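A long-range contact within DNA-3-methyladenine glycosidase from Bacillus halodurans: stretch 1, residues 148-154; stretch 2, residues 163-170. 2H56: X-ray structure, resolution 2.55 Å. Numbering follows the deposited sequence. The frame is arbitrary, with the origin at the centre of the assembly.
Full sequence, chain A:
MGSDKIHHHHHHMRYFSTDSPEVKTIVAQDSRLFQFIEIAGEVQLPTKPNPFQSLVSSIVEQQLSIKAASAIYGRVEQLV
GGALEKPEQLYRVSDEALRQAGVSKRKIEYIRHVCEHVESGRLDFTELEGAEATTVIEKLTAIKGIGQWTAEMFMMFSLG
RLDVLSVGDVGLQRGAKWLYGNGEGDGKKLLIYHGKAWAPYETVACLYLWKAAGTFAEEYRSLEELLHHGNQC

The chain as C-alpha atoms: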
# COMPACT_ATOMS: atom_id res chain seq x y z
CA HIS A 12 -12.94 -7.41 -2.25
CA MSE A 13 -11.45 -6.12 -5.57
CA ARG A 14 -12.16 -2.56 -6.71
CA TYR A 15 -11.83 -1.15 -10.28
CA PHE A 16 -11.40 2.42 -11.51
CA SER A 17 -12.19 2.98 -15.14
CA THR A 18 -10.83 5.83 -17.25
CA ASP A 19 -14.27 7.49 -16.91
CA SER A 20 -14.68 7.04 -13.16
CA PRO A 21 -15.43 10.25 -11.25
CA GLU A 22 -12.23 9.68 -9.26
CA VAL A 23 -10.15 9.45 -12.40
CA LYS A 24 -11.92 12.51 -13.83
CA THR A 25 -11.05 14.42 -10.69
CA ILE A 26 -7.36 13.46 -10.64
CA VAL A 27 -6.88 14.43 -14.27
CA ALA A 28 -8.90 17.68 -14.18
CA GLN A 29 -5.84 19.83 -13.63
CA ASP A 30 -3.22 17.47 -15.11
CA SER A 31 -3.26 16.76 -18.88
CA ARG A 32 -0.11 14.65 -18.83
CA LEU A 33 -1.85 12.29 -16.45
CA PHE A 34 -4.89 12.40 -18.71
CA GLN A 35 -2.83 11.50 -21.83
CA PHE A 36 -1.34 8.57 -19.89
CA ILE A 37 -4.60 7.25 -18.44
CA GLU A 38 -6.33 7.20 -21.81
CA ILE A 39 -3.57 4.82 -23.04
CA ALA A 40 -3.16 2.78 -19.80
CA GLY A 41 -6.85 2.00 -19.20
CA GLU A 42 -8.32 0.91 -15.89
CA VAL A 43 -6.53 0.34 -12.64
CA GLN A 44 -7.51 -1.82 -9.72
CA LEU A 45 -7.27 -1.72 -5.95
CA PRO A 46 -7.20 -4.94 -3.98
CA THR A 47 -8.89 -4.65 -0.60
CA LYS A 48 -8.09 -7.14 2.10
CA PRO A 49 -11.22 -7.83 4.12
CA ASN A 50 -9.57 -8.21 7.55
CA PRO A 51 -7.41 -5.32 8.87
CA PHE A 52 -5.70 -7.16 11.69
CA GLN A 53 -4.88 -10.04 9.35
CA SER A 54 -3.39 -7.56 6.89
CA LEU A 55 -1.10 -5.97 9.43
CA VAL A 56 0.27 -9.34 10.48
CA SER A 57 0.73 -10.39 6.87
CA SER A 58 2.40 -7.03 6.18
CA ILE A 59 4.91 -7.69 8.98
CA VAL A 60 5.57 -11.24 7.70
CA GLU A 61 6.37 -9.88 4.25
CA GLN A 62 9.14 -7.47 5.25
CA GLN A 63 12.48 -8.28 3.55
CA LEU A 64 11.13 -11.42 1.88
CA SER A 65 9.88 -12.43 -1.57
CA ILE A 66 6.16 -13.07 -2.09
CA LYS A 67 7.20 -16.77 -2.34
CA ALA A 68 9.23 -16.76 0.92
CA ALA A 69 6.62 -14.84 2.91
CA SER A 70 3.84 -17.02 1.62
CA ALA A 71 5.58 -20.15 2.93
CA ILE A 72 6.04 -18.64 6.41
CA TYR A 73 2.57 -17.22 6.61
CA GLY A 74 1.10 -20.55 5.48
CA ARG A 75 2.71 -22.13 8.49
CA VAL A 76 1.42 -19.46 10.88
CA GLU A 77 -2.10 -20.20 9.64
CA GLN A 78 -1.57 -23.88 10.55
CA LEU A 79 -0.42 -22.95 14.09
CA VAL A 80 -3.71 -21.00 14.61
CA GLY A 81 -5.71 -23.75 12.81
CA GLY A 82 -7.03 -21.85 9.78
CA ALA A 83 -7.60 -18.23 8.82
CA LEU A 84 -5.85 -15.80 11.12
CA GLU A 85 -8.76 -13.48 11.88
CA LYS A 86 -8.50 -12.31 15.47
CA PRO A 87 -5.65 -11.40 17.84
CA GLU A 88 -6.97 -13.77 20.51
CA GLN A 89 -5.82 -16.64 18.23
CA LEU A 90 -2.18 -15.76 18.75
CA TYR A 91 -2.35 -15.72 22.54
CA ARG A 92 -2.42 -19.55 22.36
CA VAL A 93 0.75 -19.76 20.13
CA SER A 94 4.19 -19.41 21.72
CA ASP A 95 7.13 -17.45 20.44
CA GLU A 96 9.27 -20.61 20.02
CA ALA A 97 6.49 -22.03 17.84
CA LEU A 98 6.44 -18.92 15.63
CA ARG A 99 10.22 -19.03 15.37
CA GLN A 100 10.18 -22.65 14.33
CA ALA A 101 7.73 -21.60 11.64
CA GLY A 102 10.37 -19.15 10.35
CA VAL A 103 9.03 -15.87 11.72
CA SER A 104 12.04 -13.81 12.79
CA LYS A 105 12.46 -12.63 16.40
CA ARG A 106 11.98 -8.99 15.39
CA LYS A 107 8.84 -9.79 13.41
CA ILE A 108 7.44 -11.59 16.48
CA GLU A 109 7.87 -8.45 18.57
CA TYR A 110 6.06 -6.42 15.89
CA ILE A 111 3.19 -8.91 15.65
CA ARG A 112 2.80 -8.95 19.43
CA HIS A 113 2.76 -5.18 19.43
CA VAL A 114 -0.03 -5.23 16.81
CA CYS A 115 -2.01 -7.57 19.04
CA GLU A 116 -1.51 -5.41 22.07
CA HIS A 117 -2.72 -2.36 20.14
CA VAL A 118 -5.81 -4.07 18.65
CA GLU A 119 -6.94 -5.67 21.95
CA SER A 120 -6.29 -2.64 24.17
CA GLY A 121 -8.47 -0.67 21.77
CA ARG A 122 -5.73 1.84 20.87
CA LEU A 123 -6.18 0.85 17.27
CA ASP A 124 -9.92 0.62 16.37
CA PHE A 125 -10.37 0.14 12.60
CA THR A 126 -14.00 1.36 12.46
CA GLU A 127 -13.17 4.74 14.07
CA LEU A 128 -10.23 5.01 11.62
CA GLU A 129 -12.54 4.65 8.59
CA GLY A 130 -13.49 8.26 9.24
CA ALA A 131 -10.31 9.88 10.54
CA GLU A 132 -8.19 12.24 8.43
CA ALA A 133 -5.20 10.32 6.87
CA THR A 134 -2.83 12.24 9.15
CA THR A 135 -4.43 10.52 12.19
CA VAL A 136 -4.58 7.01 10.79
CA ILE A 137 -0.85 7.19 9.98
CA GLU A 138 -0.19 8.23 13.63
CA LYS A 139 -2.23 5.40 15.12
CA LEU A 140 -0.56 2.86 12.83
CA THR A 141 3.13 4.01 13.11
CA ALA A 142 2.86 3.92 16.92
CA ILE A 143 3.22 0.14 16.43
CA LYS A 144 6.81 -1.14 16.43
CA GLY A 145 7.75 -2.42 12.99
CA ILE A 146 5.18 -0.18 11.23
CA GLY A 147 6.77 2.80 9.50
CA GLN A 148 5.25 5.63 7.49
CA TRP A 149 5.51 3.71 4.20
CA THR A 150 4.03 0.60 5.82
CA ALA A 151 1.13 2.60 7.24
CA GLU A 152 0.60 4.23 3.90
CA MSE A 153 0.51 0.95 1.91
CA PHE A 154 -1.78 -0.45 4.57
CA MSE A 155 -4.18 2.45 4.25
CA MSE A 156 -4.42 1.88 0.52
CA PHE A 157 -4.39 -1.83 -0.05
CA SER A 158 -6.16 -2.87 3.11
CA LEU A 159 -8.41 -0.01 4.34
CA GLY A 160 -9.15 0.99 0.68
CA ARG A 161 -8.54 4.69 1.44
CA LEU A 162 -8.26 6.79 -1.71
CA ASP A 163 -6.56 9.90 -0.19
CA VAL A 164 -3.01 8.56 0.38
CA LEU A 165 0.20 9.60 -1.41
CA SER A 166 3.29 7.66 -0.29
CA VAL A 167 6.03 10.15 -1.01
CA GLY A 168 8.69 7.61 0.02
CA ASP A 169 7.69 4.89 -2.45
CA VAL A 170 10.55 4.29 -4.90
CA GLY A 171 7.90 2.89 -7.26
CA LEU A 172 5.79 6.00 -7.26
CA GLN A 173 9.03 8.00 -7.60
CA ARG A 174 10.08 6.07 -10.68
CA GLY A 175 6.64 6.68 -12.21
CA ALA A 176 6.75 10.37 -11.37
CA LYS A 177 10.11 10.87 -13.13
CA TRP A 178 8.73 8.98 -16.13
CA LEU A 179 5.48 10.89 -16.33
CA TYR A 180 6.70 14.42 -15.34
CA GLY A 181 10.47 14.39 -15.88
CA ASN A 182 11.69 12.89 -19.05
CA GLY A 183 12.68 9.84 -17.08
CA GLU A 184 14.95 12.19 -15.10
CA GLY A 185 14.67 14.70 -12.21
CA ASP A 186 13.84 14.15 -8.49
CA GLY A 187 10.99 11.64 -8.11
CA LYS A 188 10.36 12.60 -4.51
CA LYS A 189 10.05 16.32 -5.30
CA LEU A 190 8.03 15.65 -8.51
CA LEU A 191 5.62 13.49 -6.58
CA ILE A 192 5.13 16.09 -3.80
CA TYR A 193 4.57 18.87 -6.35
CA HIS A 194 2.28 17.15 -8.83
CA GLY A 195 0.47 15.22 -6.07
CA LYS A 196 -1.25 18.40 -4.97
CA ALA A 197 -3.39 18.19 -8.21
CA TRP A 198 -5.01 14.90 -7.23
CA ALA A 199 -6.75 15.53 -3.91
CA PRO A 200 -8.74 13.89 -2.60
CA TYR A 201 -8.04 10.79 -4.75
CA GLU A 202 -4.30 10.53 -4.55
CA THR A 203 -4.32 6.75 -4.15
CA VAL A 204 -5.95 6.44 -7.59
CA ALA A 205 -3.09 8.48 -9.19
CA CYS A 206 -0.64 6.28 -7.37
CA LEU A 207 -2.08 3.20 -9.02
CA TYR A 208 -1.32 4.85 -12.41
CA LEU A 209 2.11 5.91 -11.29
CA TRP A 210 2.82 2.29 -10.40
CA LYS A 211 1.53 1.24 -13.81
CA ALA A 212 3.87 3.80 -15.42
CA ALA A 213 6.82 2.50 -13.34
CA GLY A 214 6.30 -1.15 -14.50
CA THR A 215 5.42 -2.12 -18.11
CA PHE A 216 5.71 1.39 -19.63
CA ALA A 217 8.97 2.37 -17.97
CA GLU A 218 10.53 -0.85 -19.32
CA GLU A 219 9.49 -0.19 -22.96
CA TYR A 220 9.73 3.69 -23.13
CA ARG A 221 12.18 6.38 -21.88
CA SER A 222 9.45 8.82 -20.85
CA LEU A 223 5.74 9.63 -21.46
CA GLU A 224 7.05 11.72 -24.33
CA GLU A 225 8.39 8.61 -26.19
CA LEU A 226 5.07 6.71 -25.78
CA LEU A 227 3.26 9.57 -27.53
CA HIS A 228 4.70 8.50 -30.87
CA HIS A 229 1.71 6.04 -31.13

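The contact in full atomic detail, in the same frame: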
# COMPACT_ATOMS: atom_id res chain seq x y z
N GLN A 148 6.04 4.79 8.38
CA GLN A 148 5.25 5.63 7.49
C GLN A 148 4.83 4.89 6.21
O GLN A 148 3.66 4.77 5.93
CB GLN A 148 6.07 6.90 7.17
CG GLN A 148 5.43 7.88 6.19
CD GLN A 148 4.57 8.92 6.87
OE1 GLN A 148 4.70 9.16 8.06
NE2 GLN A 148 3.71 9.56 6.09
N TRP A 149 5.80 4.41 5.45
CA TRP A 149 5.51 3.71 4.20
C TRP A 149 4.57 2.55 4.44
O TRP A 149 3.59 2.38 3.70
CB TRP A 149 6.80 3.21 3.54
CG TRP A 149 6.57 2.48 2.30
CD1 TRP A 149 6.29 3.01 1.09
CD2 TRP A 149 6.57 1.06 2.13
NE1 TRP A 149 6.09 2.02 0.17
CE2 TRP A 149 6.26 0.81 0.78
CE3 TRP A 149 6.76 -0.02 3.00
CZ2 TRP A 149 6.15 -0.48 0.26
CZ3 TRP A 149 6.65 -1.31 2.49
CH2 TRP A 149 6.35 -1.53 1.13
N THR A 150 4.84 1.77 5.49
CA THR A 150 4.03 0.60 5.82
C THR A 150 2.61 1.06 6.11
O THR A 150 1.66 0.47 5.61
CB THR A 150 4.57 -0.14 7.04
OG1 THR A 150 5.97 -0.34 6.87
CG2 THR A 150 3.93 -1.50 7.20
N ALA A 151 2.46 2.11 6.92
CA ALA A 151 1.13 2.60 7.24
C ALA A 151 0.45 3.04 5.97
O ALA A 151 -0.74 2.81 5.79
CB ALA A 151 1.18 3.77 8.21
N GLU A 152 1.20 3.69 5.09
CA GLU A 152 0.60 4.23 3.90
C GLU A 152 0.09 3.12 2.98
O GLU A 152 -1.08 3.16 2.56
CB GLU A 152 1.54 5.19 3.18
CG GLU A 152 1.56 6.54 3.87
CD GLU A 152 2.73 7.42 3.47
OE1 GLU A 152 3.79 6.88 3.01
OE2 GLU A 152 2.58 8.68 3.64
N MSE A 153 0.92 2.10 2.74
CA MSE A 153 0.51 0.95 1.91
C MSE A 153 -0.69 0.21 2.51
O MSE A 153 -1.60 -0.28 1.76
CB MSE A 153 1.64 -0.05 1.74
CG MSE A 153 2.84 0.52 1.12
SE MSE A 153 2.51 1.04 -0.70
CE MSE A 153 2.54 -0.81 -1.56
N PHE A 154 -0.69 0.15 3.84
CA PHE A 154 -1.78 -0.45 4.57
C PHE A 154 -3.06 0.32 4.37
O PHE A 154 -4.12 -0.30 4.22
CB PHE A 154 -1.47 -0.51 6.06
CG PHE A 154 -2.56 -1.14 6.87
CD1 PHE A 154 -2.72 -2.53 6.88
CD2 PHE A 154 -3.41 -0.36 7.63
CE1 PHE A 154 -3.75 -3.13 7.61
CE2 PHE A 154 -4.43 -0.95 8.38
CZ PHE A 154 -4.60 -2.33 8.37
N ASP A 163 -7.20 8.59 -0.41
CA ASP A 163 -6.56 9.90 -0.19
C ASP A 163 -5.13 9.80 0.44
O ASP A 163 -4.79 10.51 1.39
CB ASP A 163 -7.47 10.74 0.70
CG ASP A 163 -7.72 10.10 2.08
OD1 ASP A 163 -7.55 8.87 2.27
OD2 ASP A 163 -8.09 10.85 2.99
N VAL A 164 -4.33 8.91 -0.13
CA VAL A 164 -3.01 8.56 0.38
C VAL A 164 -2.00 8.79 -0.75
O VAL A 164 -2.23 8.42 -1.89
CB VAL A 164 -3.01 7.06 0.80
CG1 VAL A 164 -1.63 6.60 1.30
CG2 VAL A 164 -4.12 6.78 1.85
N LEU A 165 -0.88 9.42 -0.45
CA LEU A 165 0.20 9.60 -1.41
C LEU A 165 1.53 9.21 -0.73
O LEU A 165 2.05 9.98 0.08
CB LEU A 165 0.21 11.06 -1.80
CG LEU A 165 1.22 11.60 -2.82
CD1 LEU A 165 0.89 11.16 -4.25
CD2 LEU A 165 1.22 13.13 -2.74
N SER A 166 2.08 8.02 -0.99
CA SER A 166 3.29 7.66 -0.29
C SER A 166 4.52 8.28 -0.95
O SER A 166 5.13 7.73 -1.87
CB SER A 166 3.48 6.16 -0.16
OG SER A 166 4.65 5.94 0.61
N VAL A 167 4.91 9.43 -0.43
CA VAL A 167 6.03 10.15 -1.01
C VAL A 167 7.31 9.33 -1.03
O VAL A 167 8.14 9.51 -1.91
CB VAL A 167 6.23 11.48 -0.30
CG1 VAL A 167 7.61 12.02 -0.51
CG2 VAL A 167 5.16 12.44 -0.83
N GLY A 168 7.44 8.39 -0.10
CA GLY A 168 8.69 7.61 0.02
C GLY A 168 8.75 6.38 -0.86
O GLY A 168 9.74 5.70 -0.86
N ASP A 169 7.69 6.07 -1.59
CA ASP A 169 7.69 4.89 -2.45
C ASP A 169 8.57 5.07 -3.70
O ASP A 169 8.28 5.84 -4.60
CB ASP A 169 6.26 4.52 -2.85
CG ASP A 169 6.18 3.14 -3.52
OD1 ASP A 169 6.11 2.10 -2.82
OD2 ASP A 169 6.17 3.08 -4.76
N VAL A 170 9.65 4.31 -3.75
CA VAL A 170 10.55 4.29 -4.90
C VAL A 170 9.82 3.95 -6.21
O VAL A 170 10.27 4.31 -7.30
CB VAL A 170 11.66 3.26 -4.66
CG1 VAL A 170 12.45 3.02 -5.93
CG2 VAL A 170 12.54 3.72 -3.52
O HOH W 1 6.33 7.81 2.62
O HOH W 2 4.03 10.25 2.23

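The contact sets one side of a helix, residues 148-154, against a loop, residues 163-170, that has no regular secondary structure until it turns into a helix at its far end. Backbone hydrogen bonds in the i to i+4 pattern define the first element: Glu152 N to Gln148 O (2.8 Å), Met153 N to Trp149 O (2.9 Å) and Phe154 N to Thr150 O (3.0 Å). In the second, Ser166 to Asp169 form a type I beta turn, closed by a bond from Asp169 N to Ser166 O (3.1 Å). The backbones come nearest at Glu152 and Ser166, whose CA atoms lie 6.0 Å apart. No direct backbone-to-backbone hydrogen bond links the stretches, so side chains and water make the polar connections, and the buried surface is a modest 281 Å² summed over both sides.

Two direct hydrogen bonds cross the interface. Glu152 and Ser166 both direct their CA-to-CB bonds toward the opposing stretch, and the Ser166 hydroxyl donates from OG to Glu152 OE1 at 2.7 Å, a short distance suited to a carboxylate acceptor. The second bond runs from Trp149 NE1 to Asp169 OD1, 3.0 Å with an N-H...O angle of 158°. Trp149 starts sideways from CA to CB, but its indole extends to the loop, and the acceptor lies at the ring edge, near the ring plane, where the indole N-H points. Asp169 also serves as the N-cap of the following helix, its side chain capping a backbone nitrogen just beyond the stretch.

Water extends the reach of the Glu152 carboxylate to the backbone of the turn. Water 1 donates to Glu152 OE1 (2.7 Å) and accepts from Gly168 N (3.0 Å); water 2 donates to Glu152 OE2 (2.6 Å) and accepts from Val167 N (2.9 Å). Each bridge spans a gap too long for a direct bond: Glu152 OE1 is 5.0 Å from Gly168 N, and Glu152 OE2 is 4.7 Å from Val167 N. Within the helix, Gln148 NE2 donates to Glu152 OE2 at 2.8 Å (149°), so both carboxylate oxygens of this buried acid have hydrogen-bond donors.

The remaining contacts are van der Waals approaches, several of them to oxygen atoms. Val164, pointing toward the helix, brings CG1 to 3.7 Å from Glu152 O and 3.9 Å from Glu152 CB, covering the aliphatic base of the glutamate. Trp149 CD1 approaches Ser166 OG at 3.4 Å, obliquely to the ring. The selenium of Met153, a selenomethionine, makes a looser contact, with SE 4.3 Å from Asp169 OD1. Leu165, by contrast, directs its CB away from the helix.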